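PDB 5C2V: hydrazine synthase gamma subunit from Candidatus Kuenenia stuttgartiensis, which catalyses the three-electron reduction of nitric oxide to hydroxylamine, the first half-reaction of hydrazine synthesis, within a complex with the alpha and beta subunits. Local coordinates for the interface of chains B and A and the interface of chains C and A. Numbering follows the deposited sequence. Chains: chain A, Hydrazine synthase gamma subunit; chain B, Hydrazine synthase beta subunit; chain C, Hydrazine synthase alpha subunit.

Contact 1: the interface of chains B and A. Residues chain B 191, 209, 226, 255; chain A 60-62, 65.
B:Asn255 presents both ends of its side-chain amide to a serine-rich turn of the gamma subunit. ND2 points almost straight at the hydroxyl OG of A:Ser65 (2.7 Å, 170° at H), which lies nearly in the amide plane, while OD1 accepts from OG of A:Ser62 at 3.1 Å, the donor tilted out of the carbonyl plane. Within the turn, A:Ser62 N also donates to OG of A:Ser65 (3.1 Å), so that hydroxyl is gripped from both chains. B:Gln209 OE1 adds a weak bond to it and is itself held by B:Asn191 ND2. On the packed side the rings of B:Phe226 and A:Tyr61 meet edge to face, planes 55° apart, with CD2 of the phenylalanine 3.5 Å from CG of the tyrosine. A:Ser65 CB lies over the rim of one phenylalanine face. At the edge of the tyrosine ring, and in its plane, the contact is wetter: OG of A:Ser60, anti to its own N (chi1 -179°), bonds the carbonyl O of B:Phe226 at 2.6 Å and shares a water with B:Phe226 N. The beta-subunit residues come from strands 190-197, 203-211 and 226-234 and a loop of the propeller; A:Ser65 ends the 3-10 helix 63-65, inside the haem-binding CXXCH motif.

Contact 2: the interface of chains B and A. Residues chain B 344-346; chain A 5-9.
A:Ile6 holds CG1 between its backbone N and carbonyl carbon (chi1 52°), which carries the chain towards B:Val346, whose CG1 is anti to its own N (chi1 -176°). The two side chains meet at an oblique angle, with CD1 of the isoleucine 3.8 Å from CG1 of the valine. The other valine methyl, CG2, turns to A:Ile9 and lies 3.9 Å from its CG1, so the branched side chain of B:Val346 spans two gamma-subunit residues. Between them, the hydroxyl OG of A:Ser7 rests beside CB of the same valine. Across at the other side of the strand, methyl CG2 of B:Thr345 meets CG2 of A:Val5 at 3.8 Å, the side chains crossing at about a right angle. The backbones pair as antiparallel strands. B:Val344 and A:Ile9 exchange two bonds, N to O in each direction: B:Val344 N reaches A:Ile9 O at 2.8 Å, and A:Ile9 N reaches B:Val344 O at 2.8 Å. B:Val346 N then donates to A:Ser7 O at 2.9 Å (155° at H). Beyond it the pairing frays, since A:Ile6 N makes no more than a weak bond to B:Val346 O. Strand 4-10 near the gamma N-terminus thereby extends the sheet that holds propeller strand 343-348. The main-chain bonds probably set most of the register, and this strand addition probably helps to fasten the gamma subunit to its beta partner in the heterotrimer.

Contact 3: the interface of chains C and A. Residues chain C 577, 580-582; chain A 84-86, 250, 252.
A:Trp85 lays its indole against that of C:Trp580, the two side chains running side by side and pointing the same way. At its root, CB meets the carbonyl O of C:Leu577 at 3.6 Å and the methyl CD1 of the same leucine at 3.8 Å. CG, the next atom, faces CE3 of C:Trp580. CD1 has CE3 of C:Trp580 over one face, and CB of C:Trp581 approaches obliquely from the other side at 3.6 Å. NE1 sits above the C:Trp580 ring system, offset towards its rim. Further out, CE2 and then CZ2 pass over CZ3 of C:Trp580, CZ2 at 4.1 Å. The stack is nearly parallel (15°), with the five-membered ring of A:Trp85 centred 3.8 Å from the six-membered ring of C:Trp580. C:Trp581, with CG anti to its backbone N (chi1 174°), turns its indole away at a steep angle to the stacked pair, and CA of A:Gly84 rests on its face as a CH-pi contact. Two waters stitch the backbones: one joins A:Trp85 O to C:Leu577 O and C:Trp581 N, the other A:Trp85 O to C:Trp581 O and A:Leu250 O. The direct bond from A:Trp85 N to C:Trp581 O is weak. Nearby, C:Tyr582 CB touches CD1 of A:Leu250 (3.7 Å). The alpha-subunit residues lie at and just after 3-10 helix 575-579; A:Trp85 follows A:Gly84, a calcium-binding residue, in the loop between gamma strands 77-78 and 89-90.

Contact 4: the interface of chains B and A. Residues chain B 190, 211, 225-226; chain A 65-66, 76, 78.
B:Ser190 brings its hydroxyl OG up to a carbon, the methyl CD1 of A:Leu76, at 4.1 Å; this is a van der Waals approach, and the patch is built mainly on apolar packing. The same methyl also meets CZ of B:Phe226 at 3.7 Å, the leucine and phenylalanine coming from opposite directions. A:Trp78 makes the broader contact. Its six-membered ring and the phenylalanine ring meet edge to face with planes 61° apart, and the benzo atom CZ2 lies 3.4 Å from CZ of B:Phe226. Farther along the outer rim of the indole, CH2 meets CB of B:Pro211 at 3.5 Å, and CZ3 meets CG1 of B:Val225 at 3.8 Å. That valine methyl stands anti to its backbone N (chi1 180°), pointing at the indole, and the two side chains cross at about a right angle. The second methyl of A:Leu76, CD2, lies loosely beside CG of B:Pro211. SG of A:Cys66, the thioether sulfur that binds haem c, is near the phenylalanine edge at 4.2 Å from CE2. Apolar beta-subunit groups thus pack beside the covalent attachment of haem 1, which appears to be the active-site haem, and probably help to keep that part of the gamma subunit in place.

Contact 1: the interface of chains B and A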
# COMPACT_ATOMS: atom_id res chain seq x y z
N ASN B 191 18.59 -40.16 11.46
CA ASN B 191 18.38 -41.06 10.33
C ASN B 191 19.17 -40.71 9.07
O ASN B 191 18.57 -40.52 8.01
CB ASN B 191 16.89 -41.13 9.97
CG ASN B 191 16.02 -41.53 11.15
OD1 ASN B 191 16.43 -42.32 12.00
ND2 ASN B 191 14.82 -40.98 11.21
N GLN B 209 16.73 -36.47 8.41
CA GLN B 209 15.54 -35.83 8.97
C GLN B 209 15.90 -34.88 10.10
O GLN B 209 16.91 -35.06 10.78
CB GLN B 209 14.55 -36.89 9.49
CG GLN B 209 13.74 -37.57 8.40
CD GLN B 209 12.66 -38.47 8.97
OE1 GLN B 209 12.91 -39.25 9.89
NE2 GLN B 209 11.46 -38.37 8.43
N PHE B 226 8.59 -33.81 12.67
CA PHE B 226 9.68 -34.08 11.74
C PHE B 226 9.62 -33.22 10.49
O PHE B 226 8.54 -32.97 9.94
CB PHE B 226 9.67 -35.56 11.33
CG PHE B 226 10.40 -36.46 12.27
CD1 PHE B 226 11.79 -36.47 12.32
CD2 PHE B 226 9.70 -37.31 13.11
CE1 PHE B 226 12.46 -37.30 13.19
CE2 PHE B 226 10.37 -38.15 13.98
CZ PHE B 226 11.75 -38.15 14.01
N ASN B 255 11.07 -39.75 5.04
CA ASN B 255 12.24 -40.61 5.14
C ASN B 255 13.05 -40.71 3.84
O ASN B 255 12.99 -41.72 3.15
CB ASN B 255 11.82 -42.02 5.58
CG ASN B 255 10.99 -42.01 6.85
OD1 ASN B 255 9.84 -42.43 6.86
ND2 ASN B 255 11.59 -41.53 7.94
N SER A 60 4.77 -36.47 6.73
CA SER A 60 5.94 -35.98 7.46
C SER A 60 6.88 -37.10 7.91
O SER A 60 8.10 -37.02 7.70
CB SER A 60 5.50 -35.16 8.67
OG SER A 60 6.61 -34.66 9.39
N TYR A 61 6.33 -38.14 8.53
CA TYR A 61 7.16 -39.24 9.04
C TYR A 61 6.37 -40.53 9.20
O TYR A 61 5.16 -40.58 8.94
CB TYR A 61 7.79 -38.84 10.37
CG TYR A 61 6.79 -38.43 11.43
CD1 TYR A 61 6.36 -37.12 11.53
CD2 TYR A 61 6.29 -39.35 12.34
CE1 TYR A 61 5.45 -36.73 12.49
CE2 TYR A 61 5.38 -38.98 13.31
CZ TYR A 61 4.96 -37.67 13.38
OH TYR A 61 4.05 -37.29 14.34
N SER A 62 7.05 -41.58 9.64
CA SER A 62 6.43 -42.88 9.87
C SER A 62 6.84 -43.43 11.23
O SER A 62 7.53 -42.76 11.99
CB SER A 62 6.81 -43.86 8.76
OG SER A 62 8.20 -44.15 8.78
N SER A 65 10.54 -43.71 11.62
CA SER A 65 11.31 -42.50 11.87
C SER A 65 11.77 -42.46 13.33
O SER A 65 12.76 -41.80 13.66
CB SER A 65 10.48 -41.26 11.53
OG SER A 65 10.13 -41.25 10.16
O HOH W 1 5.65 -33.30 11.71

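Contact 2: the interface of chains B and A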
# COMPACT_ATOMS: atom_id res chain seq x y z
N VAL B 344 11.73 -52.67 -9.78
CA VAL B 344 12.59 -51.52 -10.04
C VAL B 344 11.92 -50.55 -11.01
O VAL B 344 11.49 -50.94 -12.09
CB VAL B 344 13.96 -51.94 -10.61
CG1 VAL B 344 14.77 -50.72 -11.01
CG2 VAL B 344 14.72 -52.78 -9.59
N THR B 345 11.84 -49.29 -10.61
CA THR B 345 11.27 -48.25 -11.46
C THR B 345 12.35 -47.61 -12.32
O THR B 345 13.39 -47.17 -11.82
CB THR B 345 10.55 -47.17 -10.64
OG1 THR B 345 9.46 -47.76 -9.92
CG2 THR B 345 10.02 -46.07 -11.54
N VAL B 346 12.09 -47.56 -13.63
CA VAL B 346 13.01 -46.96 -14.58
C VAL B 346 12.53 -45.57 -14.98
O VAL B 346 11.42 -45.40 -15.48
CB VAL B 346 13.16 -47.83 -15.84
CG1 VAL B 346 14.20 -47.24 -16.78
CG2 VAL B 346 13.53 -49.26 -15.46
N VAL A 5 8.38 -41.74 -15.94
CA VAL A 5 8.53 -43.19 -15.83
C VAL A 5 8.18 -43.88 -17.14
O VAL A 5 7.02 -43.89 -17.56
CB VAL A 5 7.64 -43.78 -14.72
CG1 VAL A 5 7.63 -45.30 -14.79
CG2 VAL A 5 8.11 -43.32 -13.35
N ILE A 6 9.19 -44.44 -17.80
CA ILE A 6 8.98 -45.19 -19.03
C ILE A 6 8.56 -46.65 -18.78
O ILE A 6 7.70 -47.18 -19.48
CB ILE A 6 10.24 -45.17 -19.92
CG1 ILE A 6 11.47 -45.60 -19.12
CG2 ILE A 6 10.45 -43.78 -20.51
CD1 ILE A 6 12.74 -45.58 -19.93
N SER A 7 9.16 -47.29 -17.78
CA SER A 7 8.92 -48.71 -17.54
C SER A 7 9.21 -49.15 -16.11
O SER A 7 9.88 -48.45 -15.35
CB SER A 7 9.76 -49.55 -18.51
OG SER A 7 11.14 -49.40 -18.25
N THR A 8 8.70 -50.32 -15.75
CA THR A 8 8.98 -50.93 -14.45
C THR A 8 9.43 -52.38 -14.62
O THR A 8 8.74 -53.18 -15.24
CB THR A 8 7.76 -50.88 -13.52
OG1 THR A 8 7.40 -49.52 -13.26
CG2 THR A 8 8.06 -51.58 -12.20
N ILE A 9 10.60 -52.70 -14.07
CA ILE A 9 11.12 -54.06 -14.12
C ILE A 9 10.65 -54.85 -12.91
O ILE A 9 11.01 -54.52 -11.78
CB ILE A 9 12.66 -54.08 -14.16
CG1 ILE A 9 13.19 -53.11 -15.21
CG2 ILE A 9 13.18 -55.49 -14.40
CD1 ILE A 9 14.70 -52.97 -15.21

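Contact 3: the interface of chains C and A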
# COMPACT_ATOMS: atom_id res chain seq x y z
N LEU C 577 6.92 -24.91 29.05
CA LEU C 577 6.56 -26.30 28.81
C LEU C 577 6.34 -27.06 30.11
O LEU C 577 5.47 -27.93 30.21
CB LEU C 577 7.63 -26.99 27.97
CG LEU C 577 7.47 -28.50 27.78
CD1 LEU C 577 6.16 -28.81 27.07
CD2 LEU C 577 8.65 -29.09 27.02
N TRP C 580 2.99 -26.29 32.18
CA TRP C 580 1.75 -26.60 31.48
C TRP C 580 0.90 -27.67 32.18
O TRP C 580 -0.10 -27.35 32.82
CB TRP C 580 2.06 -27.04 30.05
CG TRP C 580 0.94 -26.84 29.08
CD1 TRP C 580 -0.29 -26.32 29.34
CD2 TRP C 580 0.96 -27.13 27.68
NE1 TRP C 580 -1.05 -26.29 28.19
CE2 TRP C 580 -0.30 -26.78 27.16
CE3 TRP C 580 1.93 -27.67 26.82
CZ2 TRP C 580 -0.62 -26.95 25.81
CZ3 TRP C 580 1.60 -27.83 25.48
CH2 TRP C 580 0.34 -27.47 25.00
N TRP C 581 1.30 -28.94 32.07
CA TRP C 581 0.62 -30.00 32.82
C TRP C 581 1.63 -30.92 33.51
O TRP C 581 2.23 -31.79 32.88
CB TRP C 581 -0.26 -30.79 31.84
CG TRP C 581 -0.94 -32.02 32.36
CD1 TRP C 581 -1.32 -32.27 33.65
CD2 TRP C 581 -1.33 -33.17 31.60
NE1 TRP C 581 -1.92 -33.51 33.73
CE2 TRP C 581 -1.94 -34.08 32.48
CE3 TRP C 581 -1.22 -33.51 30.25
CZ2 TRP C 581 -2.43 -35.31 32.06
CZ3 TRP C 581 -1.71 -34.74 29.83
CH2 TRP C 581 -2.31 -35.62 30.74
N TYR C 582 1.82 -30.73 34.82
CA TYR C 582 2.68 -31.62 35.61
C TYR C 582 1.99 -32.56 36.60
O TYR C 582 2.66 -33.37 37.24
CB TYR C 582 3.74 -30.79 36.36
CG TYR C 582 3.23 -29.53 37.01
CD1 TYR C 582 2.78 -29.53 38.32
CD2 TYR C 582 3.21 -28.33 36.31
CE1 TYR C 582 2.32 -28.38 38.92
CE2 TYR C 582 2.75 -27.17 36.90
CZ TYR C 582 2.31 -27.20 38.21
OH TYR C 582 1.85 -26.04 38.80
N GLY A 84 1.52 -36.10 30.39
CA GLY A 84 1.85 -34.80 30.95
C GLY A 84 3.02 -34.14 30.24
O GLY A 84 3.93 -34.81 29.76
N TRP A 85 2.99 -32.81 30.19
CA TRP A 85 4.02 -32.05 29.50
C TRP A 85 5.22 -31.83 30.41
O TRP A 85 5.07 -31.61 31.61
CB TRP A 85 3.47 -30.70 29.02
CG TRP A 85 2.23 -30.81 28.18
CD1 TRP A 85 0.99 -30.36 28.50
CD2 TRP A 85 2.12 -31.41 26.89
NE1 TRP A 85 0.11 -30.63 27.49
CE2 TRP A 85 0.78 -31.28 26.48
CE3 TRP A 85 3.02 -32.05 26.03
CZ2 TRP A 85 0.31 -31.77 25.26
CZ3 TRP A 85 2.56 -32.53 24.82
CH2 TRP A 85 1.22 -32.38 24.44
N GLY A 86 6.42 -31.89 29.84
CA GLY A 86 7.64 -31.78 30.61
C GLY A 86 8.09 -33.13 31.11
O GLY A 86 9.12 -33.26 31.76
N LEU A 250 9.62 -33.62 34.68
CA LEU A 250 8.57 -33.79 35.67
C LEU A 250 7.74 -35.02 35.34
O LEU A 250 6.99 -35.03 34.37
CB LEU A 250 7.67 -32.55 35.73
CG LEU A 250 8.31 -31.24 36.16
CD1 LEU A 250 7.36 -30.07 35.98
CD2 LEU A 250 8.75 -31.36 37.61
N LEU A 252 4.81 -37.96 36.09
CA LEU A 252 3.52 -38.12 36.75
C LEU A 252 3.51 -39.35 37.67
O LEU A 252 2.62 -39.50 38.50
CB LEU A 252 2.39 -38.22 35.72
CG LEU A 252 1.62 -36.93 35.43
CD1 LEU A 252 2.55 -35.82 34.97
CD2 LEU A 252 0.51 -37.17 34.42
O HOH W 2 3.78 -29.34 31.98
O HOH W 3 4.59 -33.58 33.63

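Contact 4: the interface of chains B and A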
# COMPACT_ATOMS: atom_id res chain seq x y z
N SER B 190 18.73 -36.63 12.29
CA SER B 190 18.55 -38.03 12.63
C SER B 190 18.37 -38.85 11.36
O SER B 190 18.05 -38.30 10.31
CB SER B 190 17.34 -38.21 13.56
OG SER B 190 16.12 -37.96 12.87
N PRO B 211 14.27 -33.72 13.51
CA PRO B 211 13.27 -33.80 14.57
C PRO B 211 13.17 -32.48 15.33
O PRO B 211 14.20 -31.81 15.47
CB PRO B 211 13.79 -34.92 15.48
CG PRO B 211 15.21 -35.22 15.01
CD PRO B 211 15.58 -34.21 13.97
N VAL B 225 6.88 -31.98 14.23
CA VAL B 225 7.59 -33.13 14.77
C VAL B 225 8.82 -33.44 13.93
O VAL B 225 9.95 -33.34 14.40
CB VAL B 225 6.68 -34.37 14.85
CG1 VAL B 225 7.45 -35.55 15.41
CG2 VAL B 225 5.45 -34.07 15.69
N PHE B 226 8.59 -33.81 12.67
CA PHE B 226 9.68 -34.08 11.74
C PHE B 226 9.62 -33.22 10.49
O PHE B 226 8.54 -32.97 9.94
CB PHE B 226 9.67 -35.56 11.33
CG PHE B 226 10.40 -36.46 12.27
CD1 PHE B 226 11.79 -36.47 12.32
CD2 PHE B 226 9.70 -37.31 13.11
CE1 PHE B 226 12.46 -37.30 13.19
CE2 PHE B 226 10.37 -38.15 13.98
CZ PHE B 226 11.75 -38.15 14.01
N SER A 65 10.54 -43.71 11.62
CA SER A 65 11.31 -42.50 11.87
C SER A 65 11.77 -42.46 13.33
O SER A 65 12.76 -41.80 13.66
CB SER A 65 10.48 -41.26 11.53
OG SER A 65 10.13 -41.25 10.16
N CYS A 66 11.06 -43.19 14.18
CA CYS A 66 11.35 -43.26 15.61
C CYS A 66 12.00 -44.59 16.01
O CYS A 66 13.10 -44.61 16.56
CB CYS A 66 10.07 -43.04 16.43
SG CYS A 66 9.61 -41.29 16.64
N LEU A 76 15.76 -41.37 19.99
CA LEU A 76 15.17 -40.04 20.07
C LEU A 76 14.23 -39.92 21.27
O LEU A 76 13.40 -40.80 21.51
CB LEU A 76 14.41 -39.71 18.78
CG LEU A 76 15.26 -39.42 17.54
CD1 LEU A 76 14.38 -39.27 16.31
CD2 LEU A 76 16.11 -38.17 17.75
N TRP A 78 11.22 -37.96 23.21
CA TRP A 78 10.07 -37.15 22.85
C TRP A 78 9.22 -36.76 24.06
O TRP A 78 9.27 -37.41 25.10
CB TRP A 78 9.19 -37.89 21.85
CG TRP A 78 9.91 -38.27 20.60
CD1 TRP A 78 10.47 -39.48 20.30
CD2 TRP A 78 10.17 -37.42 19.47
NE1 TRP A 78 11.05 -39.44 19.06
CE2 TRP A 78 10.88 -38.19 18.53
CE3 TRP A 78 9.86 -36.09 19.17
CZ2 TRP A 78 11.29 -37.67 17.31
CZ3 TRP A 78 10.27 -35.58 17.96
CH2 TRP A 78 10.97 -36.37 17.04

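Contact 1 and contact 4 are neighbouring halves of one patch: their C-alpha centres are about 6 Å apart, and they share B:Phe226 and A:Ser65. Polar and apolar docking thus adjoin beside the haem-binding motif. Contact 2 lies on the same beta-gamma interface, about 26 Å from contact 1 and 32 Å from contact 4, so the two subunits are joined at well-separated places. Contact 3 joins gamma to alpha, about 20 Å from contact 4 and 50 Å from contact 2. The gamma subunit therefore binds both partners of the heterotrimer, consistent with hydroxylamine passing from its active site to that of alpha.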